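Local coordinates for protein P domain of VPI (Norovirus Hu/GI.7/TCH-060/USA/2003, PDB 4P1V) that forms the protruding domain of a GI.7 norovirus capsid and binds the H-type 2 histo-blood group antigen, probably to attach the virus to host cells, at residues F113-N118 against D153-L158; K69-A74 against S141-S146. All coordinates share one frame; numbering follows the deposited sequence.

Both contacts belong to the six-stranded antiparallel sheet in which strand 153-162 lies between strands 107-114 and 65-73, while strand 76-82 separates 65-73 from 141-144. Contact 1 pairs the immediate neighbours 107-114 and 153-162; contact 2 packs side chains of 65-73 and 141-144 across 76-82. Along the chain the segments alternate in the order 69-74, 113-118, 141-146 and 153-158, so the two long connections cross. The centres of the two contacts are about 15 Å apart, and they touch where Asp153 CA meets Lys69 CD and where Gln154 CG meets Val70 CG2, each pair 3.7 Å apart. The sheet is consistent with the beta-barrel of the P2 subdomain, the outer, receptor-binding part of norovirus capsids.

Contact 1. Residues F113-N118 against D153-L158; sequences FKVDQN and DQLGTL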
loop_
_atom_site.group_PDB
_atom_site.type_symbol
_atom_site.label_atom_id
_atom_site.label_comp_id
_atom_site.label_asym_id
_atom_site.label_seq_id
_atom_site.Cartn_x
_atom_site.Cartn_y
_atom_site.Cartn_z
ATOM N N PHE A 113 7.720 9.681 -11.356
ATOM C CA PHE A 113 8.163 11.060 -11.230
ATOM C C PHE A 113 9.630 11.086 -10.877
ATOM O O PHE A 113 10.169 10.088 -10.405
ATOM C CB PHE A 113 7.330 11.825 -10.196
ATOM C CG PHE A 113 7.588 11.412 -8.754
ATOM C CD1 PHE A 113 7.103 10.205 -8.261
ATOM C CD2 PHE A 113 8.266 12.252 -7.879
ATOM C CE1 PHE A 113 7.316 9.829 -6.934
ATOM C CE2 PHE A 113 8.480 11.883 -6.547
ATOM C CZ PHE A 113 8.009 10.664 -6.079
ATOM N N LYS A 114 10.270 12.232 -11.105
ATOM C CA LYS A 114 11.677 12.407 -10.780
ATOM C C LYS A 114 11.837 12.774 -9.308
ATOM O O LYS A 114 11.312 13.780 -8.832
ATOM C CB LYS A 114 12.299 13.477 -11.678
ATOM C CG LYS A 114 13.815 13.524 -11.619
ATOM C CD LYS A 114 14.375 14.510 -12.613
ATOM C CE LYS A 114 15.882 14.609 -12.514
ATOM N NZ LYS A 114 16.350 15.475 -13.620
ATOM N N VAL A 115 12.564 11.930 -8.587
ATOM C CA VAL A 115 12.731 12.112 -7.158
ATOM C C VAL A 115 13.762 13.221 -6.939
ATOM O O VAL A 115 14.663 13.381 -7.759
ATOM C CB VAL A 115 13.222 10.822 -6.495
ATOM C CG1 VAL A 115 13.291 10.996 -4.971
ATOM C CG2 VAL A 115 12.304 9.661 -6.857
ATOM N N ASP A 116 13.639 13.998 -5.875
ATOM C CA ASP A 116 14.619 15.057 -5.630
ATOM C C ASP A 116 14.723 16.101 -6.765
ATOM O O ASP A 116 15.801 16.660 -6.995
ATOM C CB ASP A 116 16.014 14.435 -5.394
ATOM C CG ASP A 116 16.072 13.543 -4.159
ATOM O OD1 ASP A 116 15.360 13.843 -3.171
ATOM O OD2 ASP A 116 16.840 12.552 -4.159
ATOM N N GLN A 117 13.623 16.349 -7.477
ATOM C CA GLN A 117 13.584 17.342 -8.562
ATOM C C GLN A 117 12.586 18.413 -8.147
ATOM O O GLN A 117 11.495 18.075 -7.685
ATOM C CB GLN A 117 13.182 16.724 -9.916
ATOM C CG GLN A 117 12.896 17.762 -11.029
ATOM C CD GLN A 117 14.132 18.498 -11.527
ATOM O OE1 GLN A 117 15.148 17.885 -11.847
ATOM N NE2 GLN A 117 14.062 19.828 -11.543
ATOM N N ASN A 118 12.941 19.689 -8.278
ATOM C CA ASN A 118 11.938 20.742 -8.139
ATOM C C ASN A 118 11.087 20.665 -9.389
ATOM O O ASN A 118 11.527 20.999 -10.492
ATOM C CB ASN A 118 12.565 22.136 -7.992
ATOM C CG ASN A 118 11.535 23.223 -7.629
ATOM O OD1 ASN A 118 10.336 23.082 -7.879
ATOM N ND2 ASN A 118 12.016 24.323 -7.050
ATOM N N ASP A 153 16.566 9.962 -11.538
ATOM C CA ASP A 153 16.047 8.960 -10.605
ATOM C C ASP A 153 14.513 8.983 -10.676
ATOM O O ASP A 153 13.880 9.920 -10.196
ATOM C CB ASP A 153 16.570 9.344 -9.213
ATOM C CG ASP A 153 16.248 8.335 -8.129
ATOM O OD1 ASP A 153 15.672 7.255 -8.391
ATOM O OD2 ASP A 153 16.640 8.631 -6.977
ATOM N N GLN A 154 13.931 7.965 -11.307
ATOM C CA GLN A 154 12.481 7.871 -11.494
ATOM C C GLN A 154 11.884 6.814 -10.579
ATOM O O GLN A 154 12.382 5.697 -10.520
ATOM C CB GLN A 154 12.157 7.474 -12.931
ATOM C CG GLN A 154 12.548 8.510 -13.974
ATOM C CD GLN A 154 11.640 9.735 -13.972
ATOM O OE1 GLN A 154 10.417 9.609 -13.905
ATOM N NE2 GLN A 154 12.232 10.924 -14.046
ATOM N N LEU A 155 10.803 7.167 -9.888
ATOM C CA LEU A 155 10.116 6.243 -9.004
ATOM C C LEU A 155 8.659 6.208 -9.386
ATOM O O LEU A 155 8.055 7.259 -9.566
ATOM C CB LEU A 155 10.218 6.737 -7.572
ATOM C CG LEU A 155 9.317 6.082 -6.533
ATOM C CD1 LEU A 155 9.592 4.580 -6.433
ATOM C CD2 LEU A 155 9.551 6.778 -5.189
ATOM N N GLY A 156 8.069 5.030 -9.494
ATOM C CA GLY A 156 6.676 5.015 -9.879
ATOM C C GLY A 156 5.955 3.710 -9.689
ATOM O O GLY A 156 6.489 2.778 -9.099
ATOM N N THR A 157 4.738 3.650 -10.221
ATOM C CA THR A 157 3.806 2.577 -9.918
ATOM C C THR A 157 3.176 2.076 -11.211
ATOM O O THR A 157 2.855 2.868 -12.091
ATOM C CB THR A 157 2.703 3.095 -8.968
ATOM O OG1 THR A 157 3.314 3.569 -7.761
ATOM C CG2 THR A 157 1.688 2.001 -8.628
ATOM N N LEU A 158 3.023 0.755 -11.328
ATOM C CA LEU A 158 2.321 0.170 -12.456
ATOM C C LEU A 158 0.908 0.748 -12.501
ATOM O O LEU A 158 0.167 0.668 -11.516
ATOM C CB LEU A 158 2.269 -1.350 -12.311
ATOM C CG LEU A 158 1.579 -2.078 -13.461
ATOM C CD1 LEU A 158 2.358 -1.924 -14.755
ATOM C CD2 LEU A 158 1.417 -3.542 -13.123
HETATM O O HOH W 1 17.573 11.035 -6.355
#
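Phe113 and Leu155 form an antiparallel hydrogen-bonded pair: Phe113 N donates to Leu155 O at 3.0 Å, and Leu155 N donates back to Phe113 O at 3.0 Å. Their side chains lie side by side on one face, with Phe113 CE1 4.2 Å from Leu155 CD2. With CG between the backbone N and the carbonyl carbon (chi1 71°), the ring stays beside Leu155, its CD1 3.4 Å from Leu155 O in an oblique approach. A large apolar group suits the place, because Pro209 of the second subunit also packs on it.

Lys114 follows, opposite Gln154 in a non-hydrogen-bonded pair on the other face. The Gln154 chain folds at chi2 (-73°) and lays NE2 3.5 Å from Lys114 CB; OE1 is hydrogen-bonded to Thr112 OG1 and NE2 to Thr151 O, which fixes the flip of the amide. The extended lysine carries NZ out to Thr151 OG1.

This pairing lies in the antiparallel sheet of what is probably the P2 barrel, and a type II turn from Lys114 to Gln117 then redirects the chain. Val115 N still bonds to Asp153 O at 2.9 Å, nearly straight (168°), and the branched side chain sets CG2 3.7 Å from Leu155 CB. Asp116 tolerates the positive phi of the turn; one water donates to both Asp116 OD2 and Asp153 OD2, probably easing their repulsion, as should the salt bridge from Asp153 to Arg67.

Contact 2. Residues K69-A74 against S141-S146; sequences KVFSTA and SIEFTS
Phe71 reaches across strand 76-82 to Ser141, Ile142 and Glu143 with the far end of its ring. CB itself points neither toward nor away from segment 141-146; with CG between the backbone N and the carbonyl carbon (chi1 68°) the ring reaches it. CE2 makes the first contacts, 4.0 Å from Ser141 CB and 4.0 Å from Ile142 O. At the tip, CZ also lies near that carbonyl and comes within 4.4 Å of Glu143 CG. A ring is well chosen here, being long enough to bridge strand axes that approach no closer than 9.0 Å, while the small Ser141 leaves room for it. The methylene of Glu143 offers an apolar surface and lets the carboxylate extend outward.

Alongside, Val70 CG1 comes to 4.4 Å of Phe144 CZ, loosely, at the ring edge near its plane. Phe144 is buried against Leu127, Val129 and Pro150, which suits an aromatic residue.

The two strands have 76-82 between them in the sheet, to which Phe71 and Ile142 bond through Gly78 and Leu79. The 66° between the short segments is consistent with a strongly twisted sheet, as in the P2 barrel.

Beyond the ring a water donates to Glu143 OE2 at 3.0 Å. The direct contacts between the two segments are mainly van der Waals, with one ring end near a carbonyl oxygen, so their relative orientation probably depends on the directional backbone bonds of strand 76-82.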
loop_
_atom_site.group_PDB
_atom_site.type_symbol
_atom_site.label_atom_id
_atom_site.label_comp_id
_atom_site.label_asym_id
_atom_site.label_seq_id
_atom_site.Cartn_x
_atom_site.Cartn_y
_atom_site.Cartn_z
ATOM N N LYS A 69 17.455 4.623 -12.438
ATOM C CA LYS A 69 18.055 5.798 -13.066
ATOM C C LYS A 69 17.960 5.662 -14.570
ATOM O O LYS A 69 18.388 4.662 -15.142
ATOM C CB LYS A 69 19.536 5.913 -12.713
ATOM C CG LYS A 69 19.877 6.062 -11.253
ATOM C CD LYS A 69 19.323 7.345 -10.688
ATOM C CE LYS A 69 19.751 7.488 -9.251
ATOM N NZ LYS A 69 20.934 8.395 -9.099
ATOM N N VAL A 70 17.473 6.713 -15.223
ATOM C CA VAL A 70 17.346 6.697 -16.673
ATOM C C VAL A 70 18.723 6.641 -17.363
ATOM O O VAL A 70 19.682 7.289 -16.940
ATOM C CB VAL A 70 16.572 7.939 -17.195
ATOM C CG1 VAL A 70 16.584 7.968 -18.734
ATOM C CG2 VAL A 70 15.129 7.986 -16.629
ATOM N N PHE A 71 18.808 5.804 -18.395
ATOM C CA PHE A 71 19.948 5.769 -19.307
ATOM C C PHE A 71 19.450 5.899 -20.736
ATOM O O PHE A 71 18.278 5.657 -21.012
ATOM C CB PHE A 71 20.800 4.502 -19.153
ATOM C CG PHE A 71 20.119 3.221 -19.595
ATOM C CD1 PHE A 71 20.134 2.812 -20.931
ATOM C CD2 PHE A 71 19.518 2.396 -18.664
ATOM C CE1 PHE A 71 19.524 1.615 -21.316
ATOM C CE2 PHE A 71 18.912 1.200 -19.039
ATOM C CZ PHE A 71 18.912 0.810 -20.363
ATOM N N SER A 72 20.321 6.391 -21.602
ATOM C CA SER A 72 20.001 6.557 -23.007
ATOM C C SER A 72 21.112 5.949 -23.855
ATOM O O SER A 72 22.289 6.179 -23.579
ATOM C CB SER A 72 19.854 8.049 -23.301
ATOM O OG SER A 72 19.591 8.306 -24.664
ATOM N N THR A 73 20.759 5.155 -24.860
ATOM C CA THR A 73 21.732 4.735 -25.862
ATOM C C THR A 73 21.172 5.096 -27.221
ATOM O O THR A 73 20.086 5.654 -27.333
ATOM C CB THR A 73 22.009 3.227 -25.832
ATOM O OG1 THR A 73 20.857 2.511 -26.288
ATOM C CG2 THR A 73 22.434 2.760 -24.428
ATOM N N ALA A 74 21.895 4.721 -28.274
ATOM C CA ALA A 74 21.434 4.992 -29.623
ATOM C C ALA A 74 20.064 4.366 -29.911
ATOM O O ALA A 74 19.284 4.930 -30.676
ATOM C CB ALA A 74 22.442 4.489 -30.617
ATOM N N SER A 141 18.370 -4.016 -15.637
ATOM C CA SER A 141 17.881 -2.941 -16.479
ATOM C C SER A 141 16.632 -3.343 -17.247
ATOM O O SER A 141 16.421 -4.524 -17.522
ATOM C CB SER A 141 18.968 -2.444 -17.444
ATOM O OG SER A 141 19.255 -3.432 -18.413
ATOM N N ILE A 142 15.800 -2.361 -17.561
ATOM C CA ILE A 142 14.717 -2.550 -18.520
ATOM C C ILE A 142 14.731 -1.388 -19.494
ATOM O O ILE A 142 15.263 -0.327 -19.191
ATOM C CB ILE A 142 13.329 -2.637 -17.853
ATOM C CG1 ILE A 142 13.078 -1.386 -16.993
ATOM C CG2 ILE A 142 13.205 -3.937 -17.047
ATOM C CD1 ILE A 142 11.695 -1.326 -16.342
ATOM N N GLU A 143 14.150 -1.594 -20.666
ATOM C CA GLU A 143 14.012 -0.514 -21.619
ATOM C C GLU A 143 12.576 -0.023 -21.626
ATOM O O GLU A 143 11.671 -0.742 -21.213
ATOM C CB GLU A 143 14.490 -0.982 -23.003
ATOM C CG GLU A 143 15.994 -1.149 -22.951
ATOM C CD GLU A 143 16.688 -1.349 -24.280
ATOM O OE1 GLU A 143 16.019 -1.507 -25.319
ATOM O OE2 GLU A 143 17.934 -1.239 -24.280
ATOM N N PHE A 144 12.376 1.215 -22.053
ATOM C CA PHE A 144 11.024 1.747 -22.201
ATOM C C PHE A 144 10.965 2.729 -23.356
ATOM O O PHE A 144 11.993 3.240 -23.804
ATOM C CB PHE A 144 10.538 2.454 -20.916
ATOM C CG PHE A 144 11.335 3.692 -20.540
ATOM C CD1 PHE A 144 11.077 4.934 -21.126
ATOM C CD2 PHE A 144 12.341 3.609 -19.582
ATOM C CE1 PHE A 144 11.830 6.065 -20.780
ATOM C CE2 PHE A 144 13.094 4.730 -19.223
ATOM C CZ PHE A 144 12.837 5.958 -19.822
ATOM N N THR A 145 9.743 3.004 -23.804
ATOM C CA THR A 145 9.455 4.184 -24.612
ATOM C C THR A 145 8.546 5.087 -23.779
ATOM O O THR A 145 7.923 4.630 -22.819
ATOM C CB THR A 145 8.789 3.819 -25.945
ATOM O OG1 THR A 145 7.600 3.056 -25.705
ATOM C CG2 THR A 145 9.747 2.997 -26.781
ATOM N N SER A 146 8.542 6.377 -24.088
ATOM C CA SER A 146 7.696 7.315 -23.359
ATOM C C SER A 146 7.420 8.549 -24.207
ATOM O O SER A 146 8.293 9.027 -24.936
ATOM C CB SER A 146 8.369 7.736 -22.050
ATOM O OG SER A 146 7.583 8.691 -21.361
HETATM O O HOH W 2 19.027 1.537 -24.809
#